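Local coordinates for protein uric acid oxidase (PDB 1VAX) that catalyses the oxidation of uric acid by molecular oxygen to 5-hydroxyisourate, which is processed further to (S)-allantoin, at residues 13-18 / 62-67; 150-155 / 166-171. All blocks are in the same frame, centred on the assembly; numbering follows the deposited sequence.

Contact 1: 13-18 / 62-67; sequences AEVRLV and NTVYAF
Tyr65 leaves the helix with CG opposite its carbonyl carbon (chi1 -72°), and its ring extends to the strand, where Val15, with CG1 anti to the backbone N, holds out that methyl to meet it. The two side chains come from opposite directions, and Val15 CG1 lies 3.6 Å from Tyr65 CZ, oblique to the ring. The phenol ends on the backbone: Tyr65 OH donates to Arg16 O at 2.8 Å, with the carbonyl oxygen in the ring plane. At the carbonyl the hydroxyl stands above the plane, 51° out of it, and not on a lone pair. The geometry is that of a helix packed on an antiparallel sheet: the axes of 62-67 and 13-18 run nearly parallel, 21° apart, at a closest approach of 9.6 Å. A G1 beta bulge sets Glu14 and Val15 against the one residue Val34 of strand 28-40, while the backbone bonds of Val15 to Val34 and Leu17 to Leu32 carry on. Leu17 slides past the phenol in the opposite sense, bringing CD2 to 3.8 Å from Tyr65 CD1, and Val15 CG1 also touches Val64 CG1 at 4.2 Å. On Arg16 the guanidinium belongs elsewhere, in a salt bridge with Asp31.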
ATOM      1  N   ALA A  13       3.779  18.669   4.315  1.00 16.19           N
ATOM      2  CA  ALA A  13       3.567  17.794   3.173  1.00 16.00           C
ATOM      3  C   ALA A  13       2.190  17.150   3.188  1.00 16.46           C
ATOM      4  O   ALA A  13       1.594  16.925   4.247  1.00 16.33           O
ATOM      5  CB  ALA A  13       4.644  16.713   3.134  1.00 18.15           C
ATOM      6  N   GLU A  14       1.687  16.877   1.989  1.00 15.90           N
ATOM      7  CA  GLU A  14       0.401  16.223   1.794  1.00 16.63           C
ATOM      8  C   GLU A  14      -0.805  16.827   2.504  1.00 17.02           C
ATOM      9  O   GLU A  14      -1.488  16.163   3.297  1.00 16.39           O
ATOM     10  CB  GLU A  14       0.536  14.742   2.140  1.00 17.60           C
ATOM     11  CG  GLU A  14       1.596  14.057   1.277  1.00 18.93           C
ATOM     12  CD  GLU A  14       1.409  12.562   1.196  1.00 21.78           C
ATOM     13  OE1 GLU A  14       2.239  11.825   1.764  1.00 20.24           O
ATOM     14  OE2 GLU A  14       0.423  12.128   0.562  1.00 24.36           O
ATOM     15  N   VAL A  15      -1.057  18.093   2.199  1.00 16.03           N
ATOM     16  CA  VAL A  15      -2.201  18.810   2.738  1.00 17.99           C
ATOM     17  C   VAL A  15      -3.302  18.508   1.723  1.00 19.01           C
ATOM     18  O   VAL A  15      -3.244  18.968   0.580  1.00 19.61           O
ATOM     19  CB  VAL A  15      -1.924  20.332   2.790  1.00 19.13           C
ATOM     20  CG1 VAL A  15      -3.179  21.089   3.223  1.00 17.12           C
ATOM     21  CG2 VAL A  15      -0.774  20.611   3.761  1.00 14.86           C
ATOM     22  N   ARG A  16      -4.278  17.702   2.128  1.00 19.73           N
ATOM     23  CA  ARG A  16      -5.370  17.326   1.234  1.00 20.02           C
ATOM     24  C   ARG A  16      -6.430  18.407   1.183  1.00 21.06           C
ATOM     25  O   ARG A  16      -7.077  18.724   2.189  1.00 22.32           O
ATOM     26  CB  ARG A  16      -5.973  15.997   1.674  1.00 18.99           C
ATOM     27  CG  ARG A  16      -5.035  14.822   1.463  1.00 21.17           C
ATOM     28  CD  ARG A  16      -5.011  14.369   0.002  1.00 21.19           C
ATOM     29  NE  ARG A  16      -6.286  13.773  -0.389  1.00 24.40           N
ATOM     30  CZ  ARG A  16      -7.228  14.393  -1.094  1.00 24.04           C
ATOM     31  NH1 ARG A  16      -8.355  13.760  -1.387  1.00 27.26           N
ATOM     32  NH2 ARG A  16      -7.039  15.633  -1.520  1.00 25.99           N
ATOM     33  N   LEU A  17      -6.607  18.962  -0.008  1.00 20.11           N
ATOM     34  CA  LEU A  17      -7.552  20.042  -0.224  1.00 21.85           C
ATOM     35  C   LEU A  17      -8.603  19.727  -1.270  1.00 20.42           C
ATOM     36  O   LEU A  17      -8.292  19.198  -2.334  1.00 19.08           O
ATOM     37  CB  LEU A  17      -6.777  21.305  -0.643  1.00 21.72           C
ATOM     38  CG  LEU A  17      -7.429  22.589  -1.193  1.00 26.34           C
ATOM     39  CD1 LEU A  17      -7.953  22.355  -2.587  1.00 29.75           C
ATOM     40  CD2 LEU A  17      -8.539  23.073  -0.262  1.00 24.83           C
ATOM     41  N   VAL A  18      -9.853  20.036  -0.947  1.00 19.46           N
ATOM     42  CA  VAL A  18     -10.935  19.871  -1.904  1.00 19.59           C
ATOM     43  C   VAL A  18     -11.617  21.227  -1.971  1.00 20.81           C
ATOM     44  O   VAL A  18     -12.083  21.752  -0.954  1.00 19.49           O
ATOM     45  CB  VAL A  18     -11.959  18.796  -1.489  1.00 21.48           C
ATOM     46  CG1 VAL A  18     -13.179  18.867  -2.414  1.00 22.55           C
ATOM     47  CG2 VAL A  18     -11.331  17.413  -1.595  1.00 22.18           C
ATOM     48  N   ASN A  62      -2.092  26.318   6.879  1.00 18.45           N
ATOM     49  CA  ASN A  62      -3.196  27.277   6.956  1.00 18.92           C
ATOM     50  C   ASN A  62      -3.240  28.155   5.702  1.00 19.47           C
ATOM     51  O   ASN A  62      -4.312  28.465   5.187  1.00 19.80           O
ATOM     52  CB  ASN A  62      -3.060  28.202   8.179  1.00 18.30           C
ATOM     53  CG  ASN A  62      -3.296  27.493   9.496  1.00 18.04           C
ATOM     54  OD1 ASN A  62      -3.940  26.450   9.549  1.00 20.69           O
ATOM     55  ND2 ASN A  62      -2.793  28.078  10.578  1.00 18.81           N
ATOM     56  N   THR A  63      -2.069  28.555   5.219  1.00 18.77           N
ATOM     57  CA  THR A  63      -1.988  29.416   4.048  1.00 19.00           C
ATOM     58  C   THR A  63      -2.568  28.742   2.803  1.00 20.57           C
ATOM     59  O   THR A  63      -3.181  29.404   1.963  1.00 19.60           O
ATOM     60  CB  THR A  63      -0.528  29.848   3.786  1.00 19.56           C
ATOM     61  OG1 THR A  63      -0.001  30.478   4.967  1.00 20.22           O
ATOM     62  CG2 THR A  63      -0.466  30.836   2.631  1.00 20.32           C
ATOM     63  N   VAL A  64      -2.371  27.432   2.685  1.00 20.16           N
ATOM     64  CA  VAL A  64      -2.911  26.676   1.553  1.00 20.78           C
ATOM     65  C   VAL A  64      -4.443  26.785   1.540  1.00 19.81           C
ATOM     66  O   VAL A  64      -5.056  27.082   0.510  1.00 20.38           O
ATOM     67  CB  VAL A  64      -2.509  25.177   1.643  1.00 21.74           C
ATOM     68  CG1 VAL A  64      -3.307  24.347   0.641  1.00 20.96           C
ATOM     69  CG2 VAL A  64      -1.019  25.025   1.365  1.00 22.39           C
ATOM     70  N   TYR A  65      -5.061  26.560   2.694  1.00 18.88           N
ATOM     71  CA  TYR A  65      -6.517  26.626   2.787  1.00 17.77           C
ATOM     72  C   TYR A  65      -7.052  28.039   2.603  1.00 19.09           C
ATOM     73  O   TYR A  65      -8.080  28.237   1.953  1.00 18.49           O
ATOM     74  CB  TYR A  65      -6.990  26.045   4.125  1.00 18.49           C
ATOM     75  CG  TYR A  65      -6.848  24.538   4.191  1.00 16.81           C
ATOM     76  CD1 TYR A  65      -7.530  23.718   3.293  1.00 19.53           C
ATOM     77  CD2 TYR A  65      -6.001  23.936   5.119  1.00 19.24           C
ATOM     78  CE1 TYR A  65      -7.372  22.332   3.311  1.00 16.91           C
ATOM     79  CE2 TYR A  65      -5.831  22.546   5.148  1.00 18.04           C
ATOM     80  CZ  TYR A  65      -6.519  21.757   4.240  1.00 19.18           C
ATOM     81  OH  TYR A  65      -6.346  20.399   4.245  1.00 19.67           O
ATOM     82  N   ALA A  66      -6.353  29.021   3.165  1.00 19.76           N
ATOM     83  CA  ALA A  66      -6.782  30.409   3.042  1.00 20.89           C
ATOM     84  C   ALA A  66      -6.747  30.838   1.579  1.00 20.97           C
ATOM     85  O   ALA A  66      -7.683  31.470   1.086  1.00 20.62           O
ATOM     86  CB  ALA A  66      -5.884  31.319   3.882  1.00 19.52           C
ATOM     87  N   PHE A  67      -5.668  30.489   0.885  1.00 19.38           N
ATOM     88  CA  PHE A  67      -5.543  30.849  -0.519  1.00 20.32           C
ATOM     89  C   PHE A  67      -6.565  30.104  -1.364  1.00 19.11           C
ATOM     90  O   PHE A  67      -7.039  30.635  -2.363  1.00 18.88           O
ATOM     91  CB  PHE A  67      -4.127  30.556  -1.048  1.00 18.05           C
ATOM     92  CG  PHE A  67      -3.099  31.607  -0.686  1.00 20.98           C
ATOM     93  CD1 PHE A  67      -1.842  31.597  -1.290  1.00 22.14           C
ATOM     94  CD2 PHE A  67      -3.379  32.598   0.257  1.00 20.48           C
ATOM     95  CE1 PHE A  67      -0.874  32.559  -0.966  1.00 23.29           C
ATOM     96  CE2 PHE A  67      -2.418  33.568   0.590  1.00 23.05           C
ATOM     97  CZ  PHE A  67      -1.162  33.545  -0.025  1.00 22.74           C
TER

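Contact 2: 150-155 / 166-171; sequences GSEFHG and ETTDRI
Arg170 reaches back along Ser151 to Phe153, and each step of its chain has a partner. Arg170 CB lies 4.1 Å from Ser151 O, the atom that accepts the Arg170 backbone N-H. Arg170 CG, between backbone N and carbonyl carbon (chi1 68°), sends the extended chain past the serine, 3.5 Å from Ser151 OG, and Arg170 CD follows at 4.0 Å from that oxygen. Arg170 NE then donates to Ser151 OG at 3.2 Å, a fairly straight bond (162°) with the hydroxyl in the guanidinium plane. At the tip, NH2 donates to a water that also joins Ser151 OG and Glu152 O, while Phe153 CB sits over CZ, 3.5 Å from Arg170 NH1. Ring and guanidinium planes are nearly parallel, 9° apart, but NH1 is oblique to the ring, and CB, not the ring, lies over the face. A leucine in place of Arg170 would probably leave Ser151 OG and the water without their charged mate and uncover Phe153 CB. Phe153 and Thr167 form a single antiparallel hydrogen-bonded bridge, Phe153 N to Thr167 O being 3.0 Å. Beyond it Gly155 N donates to the anti lone pair of Glu166 OE2 at 2.7 Å. Glu152, before the bridge, accepts from His154 NE2 on OE1 and is held by His208 at OE2. These arms of one loop carry Phe153 and Arg170, which probably bind urate, with Asn239 and Gln213 of the same pocket close by.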
ATOM      1  N   GLY A 150       2.050  -5.963 -31.848  1.00 27.38           N
ATOM      2  CA  GLY A 150       2.708  -4.791 -32.401  1.00 26.11           C
ATOM      3  C   GLY A 150       3.886  -4.380 -31.537  1.00 27.28           C
ATOM      4  O   GLY A 150       4.173  -3.191 -31.342  1.00 28.19           O
ATOM      5  N   SER A 151       4.556  -5.384 -30.994  1.00 24.34           N
ATOM      6  CA  SER A 151       5.720  -5.171 -30.162  1.00 23.67           C
ATOM      7  C   SER A 151       6.641  -6.373 -30.289  1.00 22.57           C
ATOM      8  O   SER A 151       6.204  -7.517 -30.197  1.00 21.92           O
ATOM      9  CB  SER A 151       5.310  -4.995 -28.699  1.00 24.61           C
ATOM     10  OG  SER A 151       6.447  -5.034 -27.851  1.00 26.32           O
ATOM     11  N   GLU A 152       7.917  -6.108 -30.529  1.00 22.20           N
ATOM     12  CA  GLU A 152       8.890  -7.180 -30.626  1.00 22.62           C
ATOM     13  C   GLU A 152      10.163  -6.796 -29.893  1.00 22.60           C
ATOM     14  O   GLU A 152      10.320  -5.653 -29.443  1.00 21.57           O
ATOM     15  CB  GLU A 152       9.185  -7.535 -32.092  1.00 24.53           C
ATOM     16  CG  GLU A 152       8.908  -6.460 -33.119  1.00 24.98           C
ATOM     17  CD  GLU A 152       8.993  -6.989 -34.554  1.00 29.40           C
ATOM     18  OE1 GLU A 152       9.983  -7.674 -34.886  1.00 27.87           O
ATOM     19  OE2 GLU A 152       8.072  -6.716 -35.353  1.00 28.45           O
ATOM     20  N   PHE A 153      11.045  -7.771 -29.723  1.00 21.42           N
ATOM     21  CA  PHE A 153      12.320  -7.543 -29.063  1.00 21.45           C
ATOM     22  C   PHE A 153      13.283  -8.619 -29.516  1.00 21.14           C
ATOM     23  O   PHE A 153      13.190  -9.775 -29.102  1.00 20.34           O
ATOM     24  CB  PHE A 153      12.185  -7.583 -27.540  1.00 20.29           C
ATOM     25  CG  PHE A 153      13.427  -7.131 -26.818  1.00 20.24           C
ATOM     26  CD1 PHE A 153      13.976  -5.875 -27.074  1.00 24.90           C
ATOM     27  CD2 PHE A 153      14.061  -7.960 -25.902  1.00 20.80           C
ATOM     28  CE1 PHE A 153      15.148  -5.451 -26.423  1.00 22.16           C
ATOM     29  CE2 PHE A 153      15.225  -7.549 -25.249  1.00 22.56           C
ATOM     30  CZ  PHE A 153      15.769  -6.287 -25.514  1.00 22.23           C
ATOM     31  N   HIS A 154      14.206  -8.221 -30.382  1.00 20.67           N
ATOM     32  CA  HIS A 154      15.194  -9.133 -30.925  1.00 20.46           C
ATOM     33  C   HIS A 154      16.459  -8.370 -31.287  1.00 21.11           C
ATOM     34  O   HIS A 154      16.485  -7.137 -31.250  1.00 21.56           O
ATOM     35  CB  HIS A 154      14.610  -9.832 -32.160  1.00 18.95           C
ATOM     36  CG  HIS A 154      13.958  -8.897 -33.132  1.00 18.95           C
ATOM     37  ND1 HIS A 154      14.677  -8.051 -33.950  1.00 20.69           N
ATOM     38  CD2 HIS A 154      12.652  -8.663 -33.405  1.00 18.98           C
ATOM     39  CE1 HIS A 154      13.842  -7.339 -34.687  1.00 20.67           C
ATOM     40  NE2 HIS A 154      12.607  -7.690 -34.374  1.00 20.27           N
ATOM     41  N   GLY A 155      17.515  -9.102 -31.621  1.00 21.31           N
ATOM     42  CA  GLY A 155      18.760  -8.455 -31.989  1.00 21.62           C
ATOM     43  C   GLY A 155      19.625  -8.020 -30.822  1.00 23.54           C
ATOM     44  O   GLY A 155      20.606  -7.300 -31.015  1.00 24.32           O
ATOM     45  N   GLU A 166      14.481 -14.443 -28.668  1.00 19.99           N
ATOM     46  CA  GLU A 166      14.026 -13.352 -29.517  1.00 20.72           C
ATOM     47  C   GLU A 166      12.543 -13.550 -29.818  1.00 20.79           C
ATOM     48  O   GLU A 166      12.058 -14.677 -29.832  1.00 19.87           O
ATOM     49  CB  GLU A 166      14.806 -13.335 -30.831  1.00 21.21           C
ATOM     50  CG  GLU A 166      16.266 -12.948 -30.692  1.00 25.11           C
ATOM     51  CD  GLU A 166      16.947 -12.818 -32.037  1.00 27.14           C
ATOM     52  OE1 GLU A 166      17.186 -13.857 -32.692  1.00 30.79           O
ATOM     53  OE2 GLU A 166      17.233 -11.673 -32.446  1.00 29.21           O
ATOM     54  N   THR A 167      11.825 -12.459 -30.061  1.00 21.32           N
ATOM     55  CA  THR A 167      10.406 -12.565 -30.365  1.00 21.16           C
ATOM     56  C   THR A 167       9.937 -11.419 -31.247  1.00 19.83           C
ATOM     57  O   THR A 167      10.431 -10.298 -31.139  1.00 19.39           O
ATOM     58  CB  THR A 167       9.553 -12.576 -29.077  1.00 23.92           C
ATOM     59  OG1 THR A 167       8.187 -12.834 -29.416  1.00 28.79           O
ATOM     60  CG2 THR A 167       9.637 -11.242 -28.363  1.00 24.58           C
ATOM     61  N   THR A 168       8.986 -11.708 -32.127  1.00 18.89           N
ATOM     62  CA  THR A 168       8.439 -10.684 -33.007  1.00 21.30           C
ATOM     63  C   THR A 168       6.985 -10.374 -32.648  1.00 21.23           C
ATOM     64  O   THR A 168       6.300  -9.653 -33.378  1.00 21.35           O
ATOM     65  CB  THR A 168       8.491 -11.113 -34.478  1.00 20.87           C
ATOM     66  OG1 THR A 168       7.722 -12.310 -34.653  1.00 22.10           O
ATOM     67  CG2 THR A 168       9.939 -11.362 -34.908  1.00 23.08           C
ATOM     68  N   ASP A 169       6.519 -10.914 -31.527  1.00 20.88           N
ATOM     69  CA  ASP A 169       5.140 -10.677 -31.079  1.00 22.21           C
ATOM     70  C   ASP A 169       5.055 -10.895 -29.575  1.00 22.75           C
ATOM     71  O   ASP A 169       5.138 -12.025 -29.092  1.00 21.80           O
ATOM     72  CB  ASP A 169       4.161 -11.632 -31.782  1.00 25.35           C
ATOM     73  CG  ASP A 169       2.700 -11.187 -31.655  1.00 31.34           C
ATOM     74  OD1 ASP A 169       2.391 -10.336 -30.788  1.00 34.16           O
ATOM     75  OD2 ASP A 169       1.853 -11.699 -32.421  1.00 33.90           O
ATOM     76  N   ARG A 170       4.894  -9.810 -28.831  1.00 20.80           N
ATOM     77  CA  ARG A 170       4.797  -9.912 -27.383  1.00 20.70           C
ATOM     78  C   ARG A 170       3.910  -8.790 -26.876  1.00 20.24           C
ATOM     79  O   ARG A 170       3.590  -7.861 -27.610  1.00 21.88           O
ATOM     80  CB  ARG A 170       6.178  -9.772 -26.735  1.00 19.39           C
ATOM     81  CG  ARG A 170       6.775  -8.370 -26.882  1.00 17.67           C
ATOM     82  CD  ARG A 170       8.046  -8.180 -26.073  1.00 20.91           C
ATOM     83  NE  ARG A 170       8.528  -6.802 -26.181  1.00 20.03           N
ATOM     84  CZ  ARG A 170       9.552  -6.304 -25.500  1.00 21.18           C
ATOM     85  NH1 ARG A 170      10.229  -7.068 -24.647  1.00 22.07           N
ATOM     86  NH2 ARG A 170       9.887  -5.025 -25.655  1.00 20.24           N
ATOM     87  N   ILE A 171       3.504  -8.893 -25.622  1.00 20.87           N
ATOM     88  CA  ILE A 171       2.697  -7.850 -25.011  1.00 19.72           C
ATOM     89  C   ILE A 171       3.671  -6.793 -24.495  1.00 19.00           C
ATOM     90  O   ILE A 171       4.762  -7.119 -24.028  1.00 16.69           O
ATOM     91  CB  ILE A 171       1.884  -8.389 -23.815  1.00 20.41           C
ATOM     92  CG1 ILE A 171       0.652  -9.149 -24.322  1.00 21.49           C
ATOM     93  CG2 ILE A 171       1.479  -7.240 -22.891  1.00 19.11           C
ATOM     94  CD1 ILE A 171      -0.216  -9.701 -23.206  1.00 24.83           C
TER
HETATM   95  O   HOH W   1       4.205  -7.761 -33.083  1.00 29.51           O
HETATM   96  O   HOH W   2       8.787  -3.766 -27.936  1.00 23.33           O

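Overall arrangement
The two contacts follow one another along the chain and lie on opposite sides of its centre, their centres about 48 Å apart and their nearest atoms about 30 Å apart. They share no secondary-structure element: contact 1 joins strand 3-21 to helix 57-68 and is buried, whereas contact 2 pairs two arms of the loop between strands 133-147 and 172-182 at the surface. The chemistry follows: 232 Å² of mainly apolar packing with a single hydrogen bond in contact 1, against 513 Å² with five direct hydrogen bonds and bridging waters in contact 2. The same neighbouring subunit borders both: its Arg264 meets Glu14 beside contact 1, and its Asn51 bonds His154 O in contact 2.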